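Local atomic coordinates of prolyl 4-hydroxylase alpha subunit Fe(2+) 2OG dioxygenase domain-containing protein (Burkholderia ambifaria, PDB entry 3W20), a protein that probably hydroxylates or otherwise oxidises N-substituted L-amino acids as a metal- and 2-oxoglutarate-dependent dioxygenase, here crystallised with zinc in its metal site. Residues F174-G179 with D197-S202; A204-M209 with K243-I248. All coordinates share one frame; numbering follows the deposited sequence.

In the fold
The two contacts follow one another along the chain, contact 1 closing at Ser202 before contact 2 opens at Ala204, and their centres are about 10 Å apart, on the same side of the chain's centre. Both join elements of, or flanking, the double-stranded beta-helix (jelly-roll) of the 2-oxoglutarate dioxygenases. Contact 1 joins the turn leading into strand 178-185 to the loop between strand 193-196 and helix 203-216; contact 2 sets that helix, lying against the double-stranded beta-helix, beside the segment that carries the zinc ligand His246. They meet directly, since Asn198 O probably accepts a hydrogen bond from Leu245 N and Arg199 NE probably donates one to Asn244 OD1. Loop, helix and metal-binding strand are thereby linked beside the zinc site.

Contact 1: residues F174-G179 with D197-S202; sequences FPRQLG and DNRPES
Arg199 reaches from the loop 197-202 to the carbonyl oxygen of Pro175, tying a connection of the double-stranded beta-helix to the type I beta turn Phe174-Gln177 that precedes strand 178-185. Its NH1 donates to Pro175 O over 2.9 Å, with an N-H...O angle of 158°. The oxygen lies at the guanidinium edge, close to its plane, while the donor is tilted 19° from the carbonyl plane. With the chain extended from CG to NE (chi2 -178°), the side chain can span the gap between the segments, with Pro175 CA and Arg199 CA, the nearest CA pair, 9.7 Å apart.

Arg176 comes across this side chain at about a right angle, bent at chi2, and brings its NH2 to 3.4 Å from Arg199 NH1. Two donors cannot bond to each other; instead Gln241 OE1 accepts from both Arg176 NH2 and Arg199 NH2, a shared acceptor that probably eases the meeting of like charges. Asn244 OD1 takes the NE of Arg199, further limiting rotation of its guanidinium. Within the turn, Gln177 N bonds to Phe174 O at 3.0 Å, and Pro175 CB sits over the centre of the Arg176 guanidinium, 3.9 Å above its plane.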
loop_
_atom_site.group_PDB
_atom_site.type_symbol
_atom_site.label_atom_id
_atom_site.label_comp_id
_atom_site.label_asym_id
_atom_site.label_seq_id
_atom_site.Cartn_x
_atom_site.Cartn_y
_atom_site.Cartn_z
ATOM N N PHE A 174 6.096 6.229 -20.301
ATOM C CA PHE A 174 7.453 5.956 -20.754
ATOM C C PHE A 174 7.335 5.290 -22.096
ATOM O O PHE A 174 6.819 4.147 -22.187
ATOM C CB PHE A 174 8.134 5.004 -19.755
ATOM C CG PHE A 174 8.459 5.693 -18.418
ATOM C CD1 PHE A 174 9.749 6.160 -18.170
ATOM C CD2 PHE A 174 7.452 5.995 -17.505
ATOM C CE1 PHE A 174 10.063 6.798 -16.951
ATOM C CE2 PHE A 174 7.739 6.731 -16.341
ATOM C CZ PHE A 174 9.063 7.121 -16.067
ATOM N N PRO A 175 7.702 5.992 -23.200
ATOM C CA PRO A 175 7.357 5.373 -24.502
ATOM C C PRO A 175 8.094 4.085 -24.808
ATOM O O PRO A 175 7.634 3.265 -25.605
ATOM C CB PRO A 175 7.778 6.472 -25.539
ATOM C CG PRO A 175 8.654 7.408 -24.753
ATOM C CD PRO A 175 8.317 7.343 -23.318
ATOM N N ARG A 176 9.224 3.829 -24.132
ATOM C CA ARG A 176 9.919 2.599 -24.327
ATOM C C ARG A 176 9.693 1.587 -23.198
ATOM O O ARG A 176 10.572 0.758 -22.921
ATOM C CB ARG A 176 11.433 2.801 -24.585
ATOM C CG ARG A 176 11.730 3.820 -25.705
ATOM C CD ARG A 176 11.018 3.461 -27.037
ATOM N NE ARG A 176 10.741 4.731 -27.745
ATOM C CZ ARG A 176 9.754 4.893 -28.620
ATOM N NH1 ARG A 176 9.587 6.071 -29.173
ATOM N NH2 ARG A 176 8.963 3.898 -29.020
ATOM N N GLN A 177 8.566 1.692 -22.466
ATOM C CA GLN A 177 8.323 0.705 -21.374
ATOM C C GLN A 177 8.449 -0.699 -22.010
ATOM O O GLN A 177 7.869 -0.936 -23.088
ATOM C CB GLN A 177 6.915 0.889 -20.841
ATOM C CG GLN A 177 6.518 -0.193 -19.768
ATOM C CD GLN A 177 5.186 0.123 -19.097
ATOM O OE1 GLN A 177 4.915 1.268 -18.756
ATOM N NE2 GLN A 177 4.440 -0.943 -18.754
ATOM N N LEU A 178 9.147 -1.626 -21.313
ATOM C CA LEU A 178 9.312 -2.969 -21.903
ATOM C C LEU A 178 8.551 -3.963 -21.101
ATOM O O LEU A 178 8.542 -3.844 -19.862
ATOM C CB LEU A 178 10.784 -3.377 -21.917
ATOM C CG LEU A 178 11.635 -2.310 -22.602
ATOM C CD1 LEU A 178 13.082 -2.805 -22.520
ATOM C CD2 LEU A 178 11.177 -2.015 -24.076
ATOM N N GLY A 179 7.997 -4.992 -21.764
ATOM C CA GLY A 179 7.568 -6.203 -21.044
ATOM C C GLY A 179 8.686 -7.236 -21.259
ATOM O O GLY A 179 9.361 -7.219 -22.317
ATOM N N ASP A 197 1.399 -2.835 -34.768
ATOM C CA ASP A 197 1.928 -1.473 -34.876
ATOM C C ASP A 197 0.836 -0.446 -34.628
ATOM O O ASP A 197 0.321 0.310 -35.526
ATOM C CB ASP A 197 2.680 -1.351 -36.220
ATOM C CG ASP A 197 3.138 0.040 -36.501
ATOM O OD1 ASP A 197 3.451 0.759 -35.539
ATOM O OD2 ASP A 197 3.088 0.417 -37.694
ATOM N N ASN A 198 0.375 -0.462 -33.378
ATOM C CA ASN A 198 -0.750 0.371 -32.931
ATOM C C ASN A 198 -0.538 0.664 -31.449
ATOM O O ASN A 198 -0.299 -0.248 -30.704
ATOM C CB ASN A 198 -2.083 -0.354 -33.133
ATOM C CG ASN A 198 -3.269 0.468 -32.674
ATOM O OD1 ASN A 198 -3.508 0.636 -31.468
ATOM N ND2 ASN A 198 -4.028 1.027 -33.655
ATOM N N ARG A 199 -0.536 1.944 -31.081
ATOM C CA ARG A 199 -0.327 2.312 -29.626
ATOM C C ARG A 199 -1.428 3.139 -29.073
ATOM O O ARG A 199 -1.470 4.381 -29.244
ATOM C CB ARG A 199 1.027 3.077 -29.478
ATOM C CG ARG A 199 2.269 2.382 -29.911
ATOM C CD ARG A 199 3.481 3.379 -29.586
ATOM N NE ARG A 199 4.483 2.452 -29.337
ATOM C CZ ARG A 199 5.491 2.556 -28.514
ATOM N NH1 ARG A 199 5.801 3.638 -27.794
ATOM N NH2 ARG A 199 6.195 1.511 -28.487
ATOM N N PRO A 200 -2.420 2.499 -28.488
ATOM C CA PRO A 200 -3.561 3.222 -27.934
ATOM C C PRO A 200 -3.085 4.315 -26.960
ATOM O O PRO A 200 -2.109 4.103 -26.247
ATOM C CB PRO A 200 -4.319 2.131 -27.165
ATOM C CG PRO A 200 -3.892 0.872 -27.791
ATOM C CD PRO A 200 -2.464 1.052 -28.220
ATOM N N GLU A 201 -3.717 5.495 -27.007
ATOM C CA GLU A 201 -3.250 6.628 -26.224
ATOM C C GLU A 201 -3.658 6.637 -24.737
ATOM O O GLU A 201 -3.113 7.416 -23.970
ATOM C CB GLU A 201 -3.657 7.954 -26.894
ATOM C CG GLU A 201 -3.004 8.186 -28.264
ATOM C CD GLU A 201 -3.773 9.242 -29.091
ATOM O OE1 GLU A 201 -4.860 9.685 -28.642
ATOM O OE2 GLU A 201 -3.314 9.625 -30.186
ATOM N N SER A 202 -4.506 5.722 -24.288
ATOM C CA SER A 202 -4.979 5.838 -22.919
ATOM C C SER A 202 -5.735 4.592 -22.543
ATOM O O SER A 202 -6.089 3.747 -23.431
ATOM C CB SER A 202 -5.893 7.083 -22.795
ATOM O OG SER A 202 -7.123 6.792 -23.502
#

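Contact 2: residues A204-M209 with K243-I248; sequences AALDEM and KNLHAI. With ZN (zinc ion), chain C.
Leu245 turns its CG anti to the backbone N (chi1 -162°), while Leu206 and Met209, a selenomethionine here, both set CG beside theirs; these torsions bring three apolar ends together where helix 203-216 packs against the metal-binding edge of the double-stranded beta-helix. The helix presents Leu206 and Met209 three residues apart, and Leu245 CD1 meets both. Leu206 slides past Leu245 in the opposite direction, its CD2 coming to 3.8 Å from Leu245 CD1. Met209 instead arrives tip to tip: a bend at chi3 (45°) places its CE 3.8 Å from Leu245 CD1 and 4.0 Å from Leu245 CD2. The contact is small and wholly apolar, but Pro200 also touches Leu206, Met209 and Leu245, so the loop before the helix helps enclose the same methyl groups.

Immediately after Leu245 comes His246, at the start of strand 246-248. This imidazole belongs to the facial triad of the family, completed by His155 and Asp157, and its NE2 binds zinc at 2.1 Å. Its other nitrogen is held from within the same segment. Asn244 O lies in the ring plane and fixes the rotation of the imidazole: His246 ND1 donates to it over 2.8 Å, with an N-H...O angle of 172°.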
loop_
_atom_site.group_PDB
_atom_site.type_symbol
_atom_site.label_atom_id
_atom_site.label_comp_id
_atom_site.label_asym_id
_atom_site.label_seq_id
_atom_site.Cartn_x
_atom_site.Cartn_y
_atom_site.Cartn_z
ATOM N N ALA A 204 -8.846 4.695 -21.495
ATOM C CA ALA A 204 -10.151 4.910 -22.114
ATOM C C ALA A 204 -10.133 4.405 -23.598
ATOM O O ALA A 204 -11.103 3.786 -24.056
ATOM C CB ALA A 204 -10.497 6.368 -22.047
ATOM N N ALA A 205 -9.072 4.707 -24.338
ATOM C CA ALA A 205 -8.932 4.192 -25.708
ATOM C C ALA A 205 -8.917 2.681 -25.743
ATOM O O ALA A 205 -9.609 2.111 -26.581
ATOM C CB ALA A 205 -7.723 4.804 -26.441
ATOM N N LEU A 206 -8.214 2.005 -24.808
ATOM C CA LEU A 206 -8.228 0.539 -24.816
ATOM C C LEU A 206 -9.614 0.030 -24.472
ATOM O O LEU A 206 -10.058 -0.999 -25.034
ATOM C CB LEU A 206 -7.334 -0.069 -23.744
ATOM C CG LEU A 206 -5.869 -0.081 -23.994
ATOM C CD1 LEU A 206 -5.251 -0.478 -22.669
ATOM C CD2 LEU A 206 -5.605 -1.135 -25.059
ATOM N N ASP A 207 -10.252 0.754 -23.549
ATOM C CA ASP A 207 -11.558 0.337 -22.996
ATOM C C ASP A 207 -12.548 0.450 -24.152
ATOM O O ASP A 207 -13.412 -0.402 -24.268
ATOM C CB ASP A 207 -11.992 1.257 -21.853
ATOM C CG ASP A 207 -11.403 0.863 -20.495
ATOM O OD1 ASP A 207 -10.828 -0.234 -20.413
ATOM O OD2 ASP A 207 -11.525 1.651 -19.535
ATOM N N GLU A 208 -12.420 1.465 -25.014
ATOM C CA GLU A 208 -13.341 1.568 -26.167
ATOM C C GLU A 208 -13.054 0.421 -27.148
ATOM O O GLU A 208 -13.978 -0.167 -27.777
ATOM C CB GLU A 208 -13.311 2.948 -26.835
ATOM C CG GLU A 208 -14.393 3.107 -27.903
ATOM C CD GLU A 208 -14.588 4.530 -28.424
ATOM O OE1 GLU A 208 -13.757 5.426 -28.142
ATOM O OE2 GLU A 208 -15.593 4.749 -29.149
HETATM N N MSE A 209 -11.774 0.070 -27.298
HETATM C CA MSE A 209 -11.416 -0.970 -28.227
HETATM C C MSE A 209 -11.980 -2.294 -27.791
HETATM O O MSE A 209 -12.459 -3.075 -28.629
HETATM C CB MSE A 209 -9.911 -1.098 -28.544
HETATM C CG MSE A 209 -9.474 0.171 -29.283
HETATM SE SE MSE A 209 -7.467 0.444 -29.155
HETATM C CE MSE A 209 -7.300 -1.338 -29.551
ATOM N N LYS A 243 3.907 -0.765 -24.980
ATOM C CA LYS A 243 2.837 0.156 -25.409
ATOM C C LYS A 243 2.115 -0.279 -26.725
ATOM O O LYS A 243 1.010 0.252 -27.010
ATOM C CB LYS A 243 3.434 1.573 -25.514
ATOM C CG LYS A 243 3.494 2.135 -24.081
ATOM C CD LYS A 243 3.996 3.571 -24.137
ATOM C CE LYS A 243 3.181 4.575 -24.973
ATOM N NZ LYS A 243 1.719 4.635 -24.534
ATOM N N ASN A 244 2.803 -1.118 -27.523
ATOM C CA ASN A 244 2.180 -1.685 -28.759
ATOM C C ASN A 244 1.101 -2.635 -28.314
ATOM O O ASN A 244 1.319 -3.442 -27.397
ATOM C CB ASN A 244 3.230 -2.426 -29.551
ATOM C CG ASN A 244 4.362 -1.520 -29.986
ATOM O OD1 ASN A 244 4.151 -0.482 -30.475
ATOM N ND2 ASN A 244 5.542 -2.010 -29.926
ATOM N N LEU A 245 -0.057 -2.506 -28.952
ATOM C CA LEU A 245 -1.127 -3.478 -28.715
ATOM C C LEU A 245 -0.617 -4.941 -28.916
ATOM O O LEU A 245 0.161 -5.243 -29.832
ATOM C CB LEU A 245 -2.275 -3.113 -29.667
ATOM C CG LEU A 245 -3.531 -3.770 -29.161
ATOM C CD1 LEU A 245 -4.146 -2.913 -28.075
ATOM C CD2 LEU A 245 -4.437 -3.965 -30.374
ATOM N N HIS A 246 -1.022 -5.839 -28.015
ATOM C CA HIS A 246 -0.655 -7.253 -28.213
ATOM C C HIS A 246 -1.588 -8.202 -27.524
ATOM O O HIS A 246 -2.294 -7.787 -26.622
ATOM C CB HIS A 246 0.776 -7.497 -27.645
ATOM C CG HIS A 246 0.980 -7.055 -26.209
ATOM N ND1 HIS A 246 1.210 -5.754 -25.854
ATOM C CD2 HIS A 246 1.061 -7.809 -25.063
ATOM C CE1 HIS A 246 1.390 -5.696 -24.490
ATOM N NE2 HIS A 246 1.335 -6.978 -24.015
ATOM N N ALA A 247 -1.493 -9.506 -27.813
ATOM C CA ALA A 247 -2.492 -10.428 -27.240
ATOM C C ALA A 247 -1.860 -11.770 -27.236
ATOM O O ALA A 247 -1.039 -12.031 -28.105
ATOM C CB ALA A 247 -3.726 -10.420 -28.166
ATOM N N ILE A 248 -2.194 -12.614 -26.264
ATOM C CA ILE A 248 -1.655 -14.002 -26.203
ATOM C C ILE A 248 -2.773 -14.904 -26.859
ATOM O O ILE A 248 -3.957 -14.751 -26.534
ATOM C CB ILE A 248 -1.390 -14.470 -24.725
ATOM C CG1 ILE A 248 -0.313 -13.622 -24.040
ATOM C CG2 ILE A 248 -0.886 -15.910 -24.720
ATOM C CD1 ILE A 248 0.954 -13.540 -24.895
HETATM ZN ZN ZN C . 0.998 -7.065 -21.904
#